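Local atomic coordinates of Ent-copalyl diphosphate synthase (PDB entry 5BP8), a protein that belongs to the terpene cyclase family, is largely helical, and includes a region related in sequence to the C-terminal domain of squalene-hopene cyclases. Residues T34-S39 against S220-A225; E128-S133 against W190-A195; T323-S328 against G360-V365; H354-L359 against A375-I380; Y454-L459 against L512-L517. All coordinates share one frame; numbering follows the deposited sequence.

Contact 1. Residues T34-S39 against S220-A225; sequences TARLVS and SPAATA
Just ahead of Pro221, which meets Leu37 of the facing helix, the carbonyl O of Ser220 is gripped twice by one residue: Thr224 OG1 reaches this O at 2.7 Å from above the carbonyl plane, and Thr224 N reaches the same O at 3.0 Å from the opposite face. The Ser220 side chain adds an N-cap, its OG accepting a nearly straight bond from Ala223 N at 2.9 Å. These bonds cap the first turn of helix 221-228, the turn on which 34-39 packs. Leu37 CG stands beside its own backbone N (chi1 -66°), and beyond it CD2 lies 3.8 Å from Pro221 O and equally far, 3.8 Å, from Ala225 CB, bridging one helical turn. The tighter touch is methylene on methyl: Arg36 CB sits 3.5 Å from Ala222 CB. The Arg36 chain bends at chi2 and chi3 and finishes away from residues 220-225: NH1 forms a salt bridge with Glu80 and NE bonds Ser77 OG. Asp33 OD2 takes the N-H of Ala222. The two axes run almost parallel, 17° apart and 9.0 Å at closest approach. Helix 72-86 packs on Ala35 and Val38, helix 47-57 on Thr34 and Leu37, and Glu194 of the short helix 193-196 touches both Arg36 and Ala222, so this buried pair is packed among other helices on several sides.

Contact 2. Residues E128-S133 against W190-A195; sequences EFVAPS and WHTLEA
Ser133 OG is anti to its backbone N (chi1 -173°) and faces Ala195 O; Thr192 OG1, likewise anti to its own N (chi1 -171°), faces Val130. The serine hydroxyl donates to Ala195 O at 2.8 Å, arriving well off the C=O direction (angle 119° at O) and tilted somewhat out of the carbonyl plane. It forms the one hydrogen bond that crosses between 128-133 and 190-195. Beside it the Ala195 methyl presses on the opposing backbone: its CB is 3.7 Å from Phe129 C and 3.8 Å from Phe129 CB. Val130 CG2 lies 3.4 Å from Thr192 OG1 as the two side chains pass obliquely. Pro132 has no N-H to give the turn before it, which kinks helix 127-144 between these contact residues. The Phe129 ring leads away to Leu172 and Val176 of helix 171-179, and Glu194 turns its carboxylate to Tyr32 and Lys498. Chemically the contact is uneven. Ala195 O is satisfied by Ser133, with a weak further bond from Arg177, whereas Thr192 OG1 is buried against a valine methyl and has no polar partner in the model, probably at some cost in energy.

Contact 3. Residues T323-S328 against G360-V365; sequences THRPDS and GHHVTV
Pro326 lays its ring CD over the face of the His362 imidazole, 3.6 Å from the centroid and only 8° off the ring normal, a CH-pi contact centred on the ring. The same imidazole is approached obliquely by other atoms of the loop: Thr323 CG2 lies 3.7 Å from His362 ND1, and Arg325 CA lies 3.7 Å from His362 CE1. Farther along the helix, Val365 CG1 slides past Thr323, 3.9 Å from its OG1. One water links the loop backbone to the imidazole, donating to His324 O at 2.8 Å and hydrogen-bonded to His362 ND1 at 3.0 Å. The CA-CB bond of His362 points toward the loop, and CG is anti to the backbone N (chi1 -178°). Asp369 lies in the next shell: its OD2 is hydrogen-bonded to His362 NE2 and also forms a salt bridge with Arg325 NE, so one carboxylate holds both sides of the contact and may favour a protonated imidazole. The Tyr373 ring meets that of His362 with planes nearly perpendicular. Within the helix, Thr364 OG1 bonds back to Gly360 O at 2.9 Å. Residues 323-328 form an irregular link after helix 307-319, anchored by His324 to Glu289 and by Asp327 to Arg372, and lie against the last turns of helix 349-365 beside the start of helix 370-386.

Contact 4. Residues H354-L359 against A375-I380; sequences HILEAL and AEIRMI
Leu356 and Ile377 bring their CA atoms within 5.8 Å where two helical segments run antiparallel, their axes 150° apart in direction and 9.5 Å apart at closest approach. Leu356 CG is anti to the backbone N (chi1 177°), and its branch CD1 ends 3.6 Å from Ile377 CG2 and 3.5 Å from Ile377 O, so this methyl touches both side chain and backbone; the two side chains cross at about a right angle. One turn on, Leu359 CB fits against Ile377 CG1 at 3.6 Å, and Ile377 CD1 continues to the Leu359 carbonyl. Ile377 therefore lies between two leucines of the other helix. Helices 349-365 and 370-386 follow each other in the chain and form an antiparallel helical hairpin within the region related to the squalene-hopene cyclase C-terminal domain, consistent with an alpha-alpha barrel fold. Ile380 fills the other end: its CD1 packs on Ile355 CG2 at 3.6 Å, crossing at roughly a right angle, and its CG2 sits 3.9 Å from Leu356 CB. The side-chain contacts are aliphatic, and no hydrogen bond passes between the segments. Phe338 adds to this patch by touching both Ile355 and Ile380, while Phe416 of helix 402-416 reaches Leu356. At the opposite end Glu376 offers only CB, 4.1 Å from Leu359 CD1, before its bent chain turns its carboxylate off to a salt bridge with Arg333.

Contact 5. Residues Y454-L459 against L512-L517; sequences YMVQLL and LAALAL
Val456 and Ala514 form the close-packed part of a helix pair, 449-461 against 504-518, in a domain whose helices are consistent with the alpha-alpha barrel fold of this family. The two helices run the same general way, their segment axes 40° apart and 8.3 Å at closest approach; an alanine at the crossing lets the backbones come near, with Gln457 CA 5.1 Å from Ala514 CA. Val456 CG1, anti to the backbone N (chi1 166°), reaches Ala514, lying 3.5 Å from its O and 3.7 Å from its CB. One methyl thus rests on both the carbonyl and the methyl of the same alanine. Cys479 and Leu482 of helix 469-484, which lies between the two in the chain, pack on Val456 and Ala514 respectively and close this side of the contact. Toward the other side the fit is slacker. Gln457 CG is 4.0 Å from Ala514 N and 4.1 Å from Leu517 CD1, and the leucine is partly exposed, so the contact opens there toward solvent. No hydrogen bond crosses between 454-459 and 512-517; the glutamine amide has weak bonds just beyond them, OE1 with Arg461 NH1 and NE2 with Ala510 O. The latter is a weak link from helix 449-461 to helix 504-518, one turn before Ala514. The glutamine chain is extended beyond CG, and its amide meets a methyl group, Gln457 NE2 lying 3.9 Å from Ala513 CB.

The five contacts fall into two groups, consistent with two helical domains as in related class II terpene cyclases. Contacts 1 and 2, centres 11 Å apart, lie in one; their helices 193-196 and 221-228 are consecutive and touch, and along the chain both segments of contact 2 fall between those of contact 1. Contacts 3, 4 and 5 lie in the other, later in sequence. Contacts 3 and 4 share helix 349-365, alternate along the chain and lie 10 Å apart between centres; contact 5 follows, its centre 23 Å from that of contact 4. Between groups the contact centres are 34 to 39 Å apart without touching, so each contact joins parts of its own half.

Contact 1. Residues T34-S39 against S220-A225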
# COMPACT_ATOMS: atom_id res chain seq x y z
N THR A 34 -8.26 -9.18 7.07
CA THR A 34 -8.47 -10.05 8.20
C THR A 34 -9.98 -10.29 8.38
O THR A 34 -10.43 -11.46 8.57
CB THR A 34 -7.83 -9.44 9.48
OG1 THR A 34 -6.42 -9.32 9.29
CG2 THR A 34 -8.10 -10.29 10.66
N ALA A 35 -10.75 -9.21 8.30
CA ALA A 35 -12.20 -9.30 8.34
C ALA A 35 -12.78 -10.07 7.13
O ALA A 35 -13.69 -10.91 7.28
CB ALA A 35 -12.82 -7.92 8.45
N ARG A 36 -12.25 -9.80 5.93
CA ARG A 36 -12.70 -10.54 4.76
C ARG A 36 -12.53 -12.07 4.97
O ARG A 36 -13.42 -12.84 4.58
CB ARG A 36 -12.02 -10.10 3.47
CG ARG A 36 -12.41 -8.71 2.94
CD ARG A 36 -13.90 -8.53 2.64
NE ARG A 36 -14.62 -8.26 3.89
CZ ARG A 36 -15.79 -8.78 4.22
NH1 ARG A 36 -16.27 -8.53 5.45
NH2 ARG A 36 -16.51 -9.50 3.36
N LEU A 37 -11.41 -12.50 5.56
CA LEU A 37 -11.23 -13.93 5.79
C LEU A 37 -12.18 -14.50 6.80
O LEU A 37 -12.63 -15.66 6.67
CB LEU A 37 -9.77 -14.26 6.14
CG LEU A 37 -8.74 -14.02 5.02
CD1 LEU A 37 -7.39 -14.59 5.42
CD2 LEU A 37 -9.20 -14.61 3.70
N VAL A 38 -12.49 -13.72 7.85
CA VAL A 38 -13.51 -14.11 8.82
C VAL A 38 -14.84 -14.33 8.10
O VAL A 38 -15.57 -15.31 8.37
CB VAL A 38 -13.68 -13.05 9.94
CG1 VAL A 38 -14.92 -13.32 10.75
CG2 VAL A 38 -12.46 -13.05 10.84
N SER A 39 -15.18 -13.42 7.20
CA SER A 39 -16.47 -13.51 6.52
C SER A 39 -16.50 -14.63 5.47
O SER A 39 -17.49 -15.39 5.38
CB SER A 39 -16.79 -12.19 5.85
OG SER A 39 -18.13 -12.16 5.42
N SER A 220 -4.03 -11.10 -3.29
CA SER A 220 -4.97 -10.71 -2.25
C SER A 220 -5.48 -11.93 -1.53
O SER A 220 -6.10 -12.80 -2.15
CB SER A 220 -6.20 -10.06 -2.87
OG SER A 220 -7.22 -9.91 -1.89
N PRO A 221 -5.30 -11.98 -0.21
CA PRO A 221 -5.95 -13.10 0.50
C PRO A 221 -7.47 -13.10 0.34
O PRO A 221 -8.09 -14.17 0.13
CB PRO A 221 -5.53 -12.87 1.95
CG PRO A 221 -4.24 -12.18 1.84
CD PRO A 221 -4.40 -11.23 0.69
N ALA A 222 -8.11 -11.94 0.45
CA ALA A 222 -9.57 -11.86 0.31
C ALA A 222 -10.05 -12.34 -1.09
O ALA A 222 -11.00 -13.10 -1.19
CB ALA A 222 -10.06 -10.43 0.55
N ALA A 223 -9.39 -11.87 -2.15
CA ALA A 223 -9.79 -12.25 -3.51
C ALA A 223 -9.63 -13.76 -3.70
O ALA A 223 -10.44 -14.41 -4.37
CB ALA A 223 -8.96 -11.49 -4.54
N THR A 224 -8.56 -14.31 -3.11
CA THR A 224 -8.28 -15.73 -3.19
C THR A 224 -9.36 -16.53 -2.49
O THR A 224 -9.81 -17.57 -3.00
CB THR A 224 -6.88 -16.10 -2.61
OG1 THR A 224 -5.86 -15.29 -3.23
CG2 THR A 224 -6.56 -17.56 -2.85
N ALA A 225 -9.81 -16.04 -1.33
CA ALA A 225 -10.91 -16.69 -0.62
C ALA A 225 -12.19 -16.69 -1.47
O ALA A 225 -12.93 -17.66 -1.48
CB ALA A 225 -11.15 -15.99 0.72

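Contact 2. Residues E128-S133 against W190-A195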
# COMPACT_ATOMS: atom_id res chain seq x y z
N GLU A 128 -14.81 2.13 -4.87
CA GLU A 128 -16.09 2.14 -5.60
C GLU A 128 -16.70 0.74 -5.77
O GLU A 128 -17.86 0.63 -6.15
CB GLU A 128 -15.90 2.73 -7.00
CG GLU A 128 -15.38 4.15 -6.99
CD GLU A 128 -14.81 4.55 -8.35
OE1 GLU A 128 -13.81 3.93 -8.80
OE2 GLU A 128 -15.38 5.46 -8.96
N PHE A 129 -15.92 -0.30 -5.53
CA PHE A 129 -16.44 -1.67 -5.54
C PHE A 129 -16.60 -2.18 -4.13
O PHE A 129 -17.65 -2.69 -3.75
CB PHE A 129 -15.54 -2.59 -6.36
CG PHE A 129 -15.37 -2.12 -7.78
CD1 PHE A 129 -16.40 -2.26 -8.68
CD2 PHE A 129 -14.21 -1.46 -8.19
CE1 PHE A 129 -16.26 -1.79 -9.99
CE2 PHE A 129 -14.07 -0.99 -9.48
CZ PHE A 129 -15.09 -1.16 -10.38
N VAL A 130 -15.52 -2.06 -3.36
CA VAL A 130 -15.43 -2.63 -2.03
C VAL A 130 -16.51 -2.06 -1.09
O VAL A 130 -17.21 -2.81 -0.40
CB VAL A 130 -14.03 -2.30 -1.48
CG1 VAL A 130 -13.94 -2.60 -0.00
CG2 VAL A 130 -12.99 -3.12 -2.25
N ALA A 131 -16.64 -0.74 -1.09
CA ALA A 131 -17.51 -0.09 -0.12
C ALA A 131 -19.01 -0.38 -0.37
O ALA A 131 -19.69 -0.87 0.55
CB ALA A 131 -17.22 1.39 -0.04
N PRO A 132 -19.49 -0.22 -1.62
CA PRO A 132 -20.91 -0.59 -1.82
C PRO A 132 -21.17 -2.07 -1.68
O PRO A 132 -22.27 -2.47 -1.25
CB PRO A 132 -21.24 -0.14 -3.24
CG PRO A 132 -19.94 0.30 -3.84
CD PRO A 132 -18.91 0.47 -2.78
N SER A 133 -20.20 -2.90 -2.06
CA SER A 133 -20.35 -4.32 -1.86
C SER A 133 -20.62 -4.69 -0.40
O SER A 133 -21.54 -5.45 -0.08
CB SER A 133 -19.12 -5.06 -2.38
OG SER A 133 -19.37 -6.43 -2.31
N TRP A 190 -8.55 -8.03 -10.34
CA TRP A 190 -8.51 -9.33 -9.67
C TRP A 190 -8.23 -9.20 -8.18
O TRP A 190 -8.74 -9.98 -7.38
CB TRP A 190 -7.45 -10.23 -10.29
CG TRP A 190 -7.74 -10.63 -11.73
CD1 TRP A 190 -8.86 -10.31 -12.47
CD2 TRP A 190 -6.89 -11.42 -12.59
NE1 TRP A 190 -8.73 -10.85 -13.75
CE2 TRP A 190 -7.55 -11.53 -13.84
CE3 TRP A 190 -5.64 -11.99 -12.44
CZ2 TRP A 190 -7.00 -12.24 -14.91
CZ3 TRP A 190 -5.08 -12.68 -13.51
CH2 TRP A 190 -5.77 -12.79 -14.73
N HIS A 191 -7.41 -8.22 -7.83
CA HIS A 191 -7.09 -7.92 -6.44
C HIS A 191 -8.34 -7.60 -5.60
O HIS A 191 -8.29 -7.74 -4.36
CB HIS A 191 -6.14 -6.71 -6.40
CG HIS A 191 -5.55 -6.47 -5.06
ND1 HIS A 191 -4.59 -7.29 -4.52
CD2 HIS A 191 -5.79 -5.51 -4.13
CE1 HIS A 191 -4.26 -6.85 -3.31
NE2 HIS A 191 -4.98 -5.78 -3.05
N THR A 192 -9.44 -7.21 -6.27
CA THR A 192 -10.68 -6.81 -5.60
C THR A 192 -11.86 -7.75 -5.94
O THR A 192 -13.04 -7.39 -5.78
CB THR A 192 -10.98 -5.31 -5.82
OG1 THR A 192 -12.08 -4.90 -4.99
CG2 THR A 192 -11.28 -4.99 -7.18
N LEU A 193 -11.53 -8.97 -6.32
CA LEU A 193 -12.55 -9.93 -6.73
C LEU A 193 -13.67 -10.08 -5.69
O LEU A 193 -14.84 -10.22 -6.05
CB LEU A 193 -11.93 -11.29 -7.02
CG LEU A 193 -12.88 -12.46 -7.36
CD1 LEU A 193 -13.67 -12.18 -8.63
CD2 LEU A 193 -12.09 -13.76 -7.51
N GLU A 194 -13.32 -10.03 -4.41
CA GLU A 194 -14.31 -10.30 -3.32
C GLU A 194 -15.41 -9.26 -3.25
O GLU A 194 -16.46 -9.49 -2.66
CB GLU A 194 -13.59 -10.43 -1.96
CG GLU A 194 -13.25 -9.12 -1.24
CD GLU A 194 -12.00 -8.41 -1.76
OE1 GLU A 194 -11.41 -8.86 -2.78
OE2 GLU A 194 -11.60 -7.41 -1.11
N ALA A 195 -15.16 -8.09 -3.82
CA ALA A 195 -16.20 -7.07 -3.94
C ALA A 195 -17.21 -7.41 -5.02
O ALA A 195 -18.37 -7.05 -4.90
CB ALA A 195 -15.58 -5.73 -4.25

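Contact 3. Residues T323-S328 against G360-V365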
# COMPACT_ATOMS: atom_id res chain seq x y z
N THR A 323 22.23 -2.30 -16.31
CA THR A 323 21.52 -1.27 -17.05
C THR A 323 20.70 -1.85 -18.19
O THR A 323 21.22 -2.57 -19.05
CB THR A 323 22.50 -0.22 -17.59
OG1 THR A 323 23.18 0.39 -16.49
CG2 THR A 323 21.77 0.86 -18.35
N HIS A 324 19.41 -1.55 -18.21
CA HIS A 324 18.52 -1.97 -19.27
C HIS A 324 17.88 -0.74 -19.84
O HIS A 324 17.43 0.13 -19.07
CB HIS A 324 17.40 -2.88 -18.74
CG HIS A 324 17.90 -4.16 -18.17
ND1 HIS A 324 17.90 -5.34 -18.87
CD2 HIS A 324 18.46 -4.44 -16.97
CE1 HIS A 324 18.41 -6.30 -18.12
NE2 HIS A 324 18.76 -5.78 -16.97
N ARG A 325 17.78 -0.66 -21.16
CA ARG A 325 17.04 0.44 -21.78
C ARG A 325 15.62 0.47 -21.22
O ARG A 325 14.95 -0.57 -21.21
CB ARG A 325 16.96 0.28 -23.29
CG ARG A 325 17.96 1.13 -24.02
CD ARG A 325 17.79 0.96 -25.50
NE ARG A 325 18.70 1.83 -26.22
CZ ARG A 325 18.90 1.78 -27.53
NH1 ARG A 325 18.23 0.92 -28.28
NH2 ARG A 325 19.77 2.63 -28.08
N PRO A 326 15.18 1.66 -20.77
CA PRO A 326 13.85 1.76 -20.14
C PRO A 326 12.72 1.91 -21.16
O PRO A 326 11.80 2.69 -20.94
CB PRO A 326 13.99 3.01 -19.27
CG PRO A 326 14.92 3.88 -20.07
CD PRO A 326 15.91 2.93 -20.69
N ASP A 327 12.76 1.14 -22.24
CA ASP A 327 11.76 1.27 -23.28
C ASP A 327 10.37 0.84 -22.84
O ASP A 327 9.40 1.38 -23.35
CB ASP A 327 12.19 0.51 -24.53
CG ASP A 327 13.37 1.18 -25.24
OD1 ASP A 327 13.52 2.41 -25.16
OD2 ASP A 327 14.14 0.45 -25.90
N SER A 328 10.26 -0.11 -21.91
CA SER A 328 8.97 -0.54 -21.40
C SER A 328 8.16 0.60 -20.80
O SER A 328 6.94 0.51 -20.74
CB SER A 328 9.10 -1.66 -20.36
OG SER A 328 9.96 -1.27 -19.29
N GLY A 360 16.36 9.65 -16.27
CA GLY A 360 17.48 10.53 -16.00
C GLY A 360 18.73 9.77 -15.66
O GLY A 360 19.84 10.11 -16.14
N HIS A 361 18.57 8.71 -14.87
CA HIS A 361 19.72 7.92 -14.50
C HIS A 361 20.26 7.15 -15.71
O HIS A 361 21.49 7.01 -15.86
CB HIS A 361 19.41 6.95 -13.39
CG HIS A 361 20.60 6.12 -13.00
ND1 HIS A 361 20.81 4.86 -13.50
CD2 HIS A 361 21.66 6.40 -12.21
CE1 HIS A 361 21.93 4.38 -13.00
NE2 HIS A 361 22.46 5.29 -12.21
N HIS A 362 19.34 6.63 -16.53
CA HIS A 362 19.74 5.92 -17.73
C HIS A 362 20.59 6.81 -18.65
O HIS A 362 21.63 6.36 -19.12
CB HIS A 362 18.55 5.44 -18.54
CG HIS A 362 18.95 4.66 -19.76
ND1 HIS A 362 19.37 3.35 -19.69
CD2 HIS A 362 19.07 5.03 -21.06
CE1 HIS A 362 19.69 2.93 -20.90
NE2 HIS A 362 19.52 3.93 -21.75
N VAL A 363 20.11 8.02 -18.95
CA VAL A 363 20.81 8.91 -19.90
C VAL A 363 22.13 9.42 -19.36
O VAL A 363 23.01 9.84 -20.13
CB VAL A 363 19.96 10.09 -20.44
CG1 VAL A 363 18.67 9.60 -21.06
CG2 VAL A 363 19.70 11.16 -19.38
N THR A 364 22.26 9.37 -18.03
CA THR A 364 23.52 9.63 -17.36
C THR A 364 24.52 8.50 -17.60
O THR A 364 25.66 8.74 -17.99
CB THR A 364 23.31 9.88 -15.85
OG1 THR A 364 22.51 11.06 -15.70
CG2 THR A 364 24.64 10.09 -15.12
N VAL A 365 24.07 7.27 -17.38
CA VAL A 365 24.94 6.10 -17.44
C VAL A 365 25.11 5.51 -18.88
O VAL A 365 26.03 4.72 -19.14
CB VAL A 365 24.41 5.05 -16.44
CG1 VAL A 365 23.27 4.24 -17.06
CG2 VAL A 365 25.52 4.13 -15.96
O HOH W 1 18.31 2.05 -17.23

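Contact 4. Residues H354-L359 against A375-I380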
# COMPACT_ATOMS: atom_id res chain seq x y z
N HIS A 354 9.41 8.75 -10.17
CA HIS A 354 10.21 7.55 -10.32
C HIS A 354 10.62 7.31 -11.79
O HIS A 354 11.74 6.84 -12.06
CB HIS A 354 9.49 6.35 -9.66
CG HIS A 354 9.36 6.50 -8.17
ND1 HIS A 354 8.33 5.95 -7.44
CD2 HIS A 354 10.14 7.16 -7.29
CE1 HIS A 354 8.48 6.29 -6.17
NE2 HIS A 354 9.56 7.02 -6.05
N ILE A 355 9.76 7.68 -12.71
CA ILE A 355 10.08 7.62 -14.13
C ILE A 355 11.17 8.63 -14.47
O ILE A 355 12.10 8.30 -15.22
CB ILE A 355 8.82 7.79 -15.00
CG1 ILE A 355 7.94 6.56 -14.81
CG2 ILE A 355 9.18 7.86 -16.49
CD1 ILE A 355 6.54 6.73 -15.28
N LEU A 356 11.10 9.81 -13.89
CA LEU A 356 12.18 10.79 -14.07
C LEU A 356 13.52 10.23 -13.62
O LEU A 356 14.55 10.42 -14.31
CB LEU A 356 11.84 12.09 -13.38
CG LEU A 356 12.90 13.20 -13.42
CD1 LEU A 356 13.22 13.55 -14.86
CD2 LEU A 356 12.44 14.44 -12.71
N GLU A 357 13.54 9.54 -12.48
CA GLU A 357 14.77 8.91 -12.01
C GLU A 357 15.26 7.81 -12.96
O GLU A 357 16.45 7.77 -13.27
CB GLU A 357 14.63 8.35 -10.60
CG GLU A 357 14.29 9.43 -9.57
CD GLU A 357 14.10 8.86 -8.18
OE1 GLU A 357 13.48 7.76 -8.07
OE2 GLU A 357 14.59 9.51 -7.22
N ALA A 358 14.38 6.90 -13.37
CA ALA A 358 14.83 5.81 -14.22
C ALA A 358 15.43 6.37 -15.53
O ALA A 358 16.52 5.95 -15.96
CB ALA A 358 13.70 4.87 -14.52
N LEU A 359 14.70 7.30 -16.14
CA LEU A 359 15.14 7.89 -17.41
C LEU A 359 16.39 8.74 -17.24
O LEU A 359 17.38 8.57 -17.98
CB LEU A 359 14.02 8.70 -18.05
CG LEU A 359 12.78 7.90 -18.43
CD1 LEU A 359 11.79 8.82 -19.11
CD2 LEU A 359 13.06 6.70 -19.31
N ALA A 375 13.85 14.33 -24.14
CA ALA A 375 12.58 15.05 -24.16
C ALA A 375 11.63 14.66 -23.06
O ALA A 375 11.00 15.51 -22.44
CB ALA A 375 11.87 14.80 -25.46
N GLU A 376 11.44 13.35 -22.90
CA GLU A 376 10.50 12.84 -21.90
C GLU A 376 10.93 13.30 -20.52
O GLU A 376 10.09 13.67 -19.71
CB GLU A 376 10.39 11.31 -21.99
CG GLU A 376 9.57 10.81 -23.18
CD GLU A 376 10.32 10.79 -24.51
OE1 GLU A 376 11.52 11.14 -24.58
OE2 GLU A 376 9.69 10.39 -25.51
N ILE A 377 12.23 13.25 -20.26
CA ILE A 377 12.84 13.74 -19.02
C ILE A 377 12.45 15.18 -18.70
O ILE A 377 12.07 15.51 -17.58
CB ILE A 377 14.38 13.58 -19.07
CG1 ILE A 377 14.77 12.10 -19.01
CG2 ILE A 377 15.06 14.29 -17.90
CD1 ILE A 377 16.26 11.86 -19.19
N ARG A 378 12.52 16.06 -19.69
CA ARG A 378 12.25 17.46 -19.41
C ARG A 378 10.75 17.78 -19.37
O ARG A 378 10.33 18.67 -18.63
CB ARG A 378 13.06 18.34 -20.38
CG ARG A 378 14.52 18.48 -19.93
CD ARG A 378 15.52 18.37 -21.10
NE ARG A 378 14.83 18.69 -22.35
CZ ARG A 378 15.15 18.28 -23.57
NH1 ARG A 378 16.22 17.52 -23.81
NH2 ARG A 378 14.32 18.63 -24.55
N MSE A 379 9.93 17.03 -20.07
CA MSE A 379 8.48 17.18 -19.93
C MSE A 379 7.86 16.66 -18.64
O MSE A 379 6.78 17.14 -18.21
CB MSE A 379 7.89 16.30 -20.97
CG MSE A 379 6.37 16.43 -21.12
SE MSE A 379 6.22 14.69 -21.89
CE MSE A 379 4.50 14.28 -22.69
N ILE A 380 8.48 15.63 -18.07
CA ILE A 380 8.08 15.13 -16.73
C ILE A 380 8.49 16.19 -15.71
O ILE A 380 7.74 16.53 -14.78
CB ILE A 380 8.78 13.82 -16.35
CG1 ILE A 380 8.31 12.67 -17.24
CG2 ILE A 380 8.52 13.48 -14.88
CD1 ILE A 380 9.13 11.43 -17.02

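Contact 5. Residues Y454-L459 against L512-L517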
# COMPACT_ATOMS: atom_id res chain seq x y z
N TYR A 454 11.62 10.02 5.47
CA TYR A 454 11.52 10.71 4.18
C TYR A 454 12.02 12.16 4.25
O TYR A 454 12.70 12.63 3.34
CB TYR A 454 10.10 10.68 3.61
CG TYR A 454 9.57 9.27 3.34
CD1 TYR A 454 10.42 8.21 3.03
CD2 TYR A 454 8.20 9.03 3.34
CE1 TYR A 454 9.93 6.94 2.77
CE2 TYR A 454 7.70 7.77 3.08
CZ TYR A 454 8.57 6.72 2.79
OH TYR A 454 8.12 5.44 2.57
N MSE A 455 11.65 12.87 5.31
CA MSE A 455 12.07 14.27 5.47
C MSE A 455 13.54 14.40 5.76
O MSE A 455 14.19 15.33 5.25
CB MSE A 455 11.21 14.98 6.51
CG MSE A 455 9.78 15.13 5.99
SE MSE A 455 9.59 16.20 4.36
CE MSE A 455 9.55 14.81 3.01
N VAL A 456 14.10 13.52 6.57
CA VAL A 456 15.54 13.57 6.82
C VAL A 456 16.31 13.37 5.50
O VAL A 456 17.26 14.14 5.20
CB VAL A 456 15.97 12.54 7.89
CG1 VAL A 456 17.47 12.35 7.91
CG2 VAL A 456 15.46 12.98 9.26
N GLN A 457 15.89 12.39 4.70
CA GLN A 457 16.49 12.17 3.38
C GLN A 457 16.38 13.37 2.47
O GLN A 457 17.37 13.76 1.85
CB GLN A 457 15.83 11.01 2.65
CG GLN A 457 16.13 9.66 3.25
CD GLN A 457 15.57 8.54 2.39
OE1 GLN A 457 15.79 8.51 1.17
NE2 GLN A 457 14.86 7.61 3.03
N LEU A 458 15.18 13.96 2.39
CA LEU A 458 14.95 15.14 1.58
C LEU A 458 15.91 16.25 1.96
O LEU A 458 16.58 16.83 1.10
CB LEU A 458 13.51 15.64 1.72
CG LEU A 458 13.12 16.93 0.97
CD1 LEU A 458 13.56 16.89 -0.48
CD2 LEU A 458 11.62 17.19 1.04
N LEU A 459 15.98 16.55 3.27
CA LEU A 459 16.81 17.65 3.75
C LEU A 459 18.30 17.40 3.51
O LEU A 459 19.01 18.31 3.05
CB LEU A 459 16.55 17.91 5.23
CG LEU A 459 15.17 18.47 5.59
CD1 LEU A 459 14.98 18.47 7.11
CD2 LEU A 459 14.96 19.87 5.04
N LEU A 512 17.04 3.45 7.57
CA LEU A 512 18.50 3.24 7.48
C LEU A 512 19.17 4.32 6.62
O LEU A 512 20.17 4.92 7.03
CB LEU A 512 18.80 1.84 6.98
CG LEU A 512 20.29 1.50 6.74
CD1 LEU A 512 21.10 1.69 8.00
CD2 LEU A 512 20.46 0.09 6.23
N ALA A 513 18.58 4.59 5.46
CA ALA A 513 19.06 5.65 4.57
C ALA A 513 19.12 7.02 5.25
O ALA A 513 20.13 7.73 5.16
CB ALA A 513 18.21 5.72 3.32
N ALA A 514 18.03 7.39 5.94
CA ALA A 514 17.97 8.63 6.70
C ALA A 514 19.09 8.74 7.74
O ALA A 514 19.77 9.75 7.81
CB ALA A 514 16.62 8.77 7.38
N LEU A 515 19.27 7.69 8.53
CA LEU A 515 20.25 7.71 9.59
C LEU A 515 21.68 7.75 9.03
O LEU A 515 22.54 8.40 9.62
CB LEU A 515 20.07 6.52 10.54
CG LEU A 515 18.85 6.57 11.48
CD1 LEU A 515 18.81 5.31 12.32
CD2 LEU A 515 18.89 7.76 12.41
N ALA A 516 21.91 7.09 7.90
CA ALA A 516 23.22 7.13 7.25
C ALA A 516 23.52 8.52 6.71
O ALA A 516 24.63 9.03 6.88
CB ALA A 516 23.28 6.11 6.13
N LEU A 517 22.53 9.12 6.05
CA LEU A 517 22.68 10.46 5.48
C LEU A 517 22.79 11.53 6.56
O LEU A 517 23.54 12.50 6.40
CB LEU A 517 21.52 10.77 4.53
CG LEU A 517 21.50 9.93 3.26
CD1 LEU A 517 20.13 9.94 2.60
CD2 LEU A 517 22.56 10.41 2.27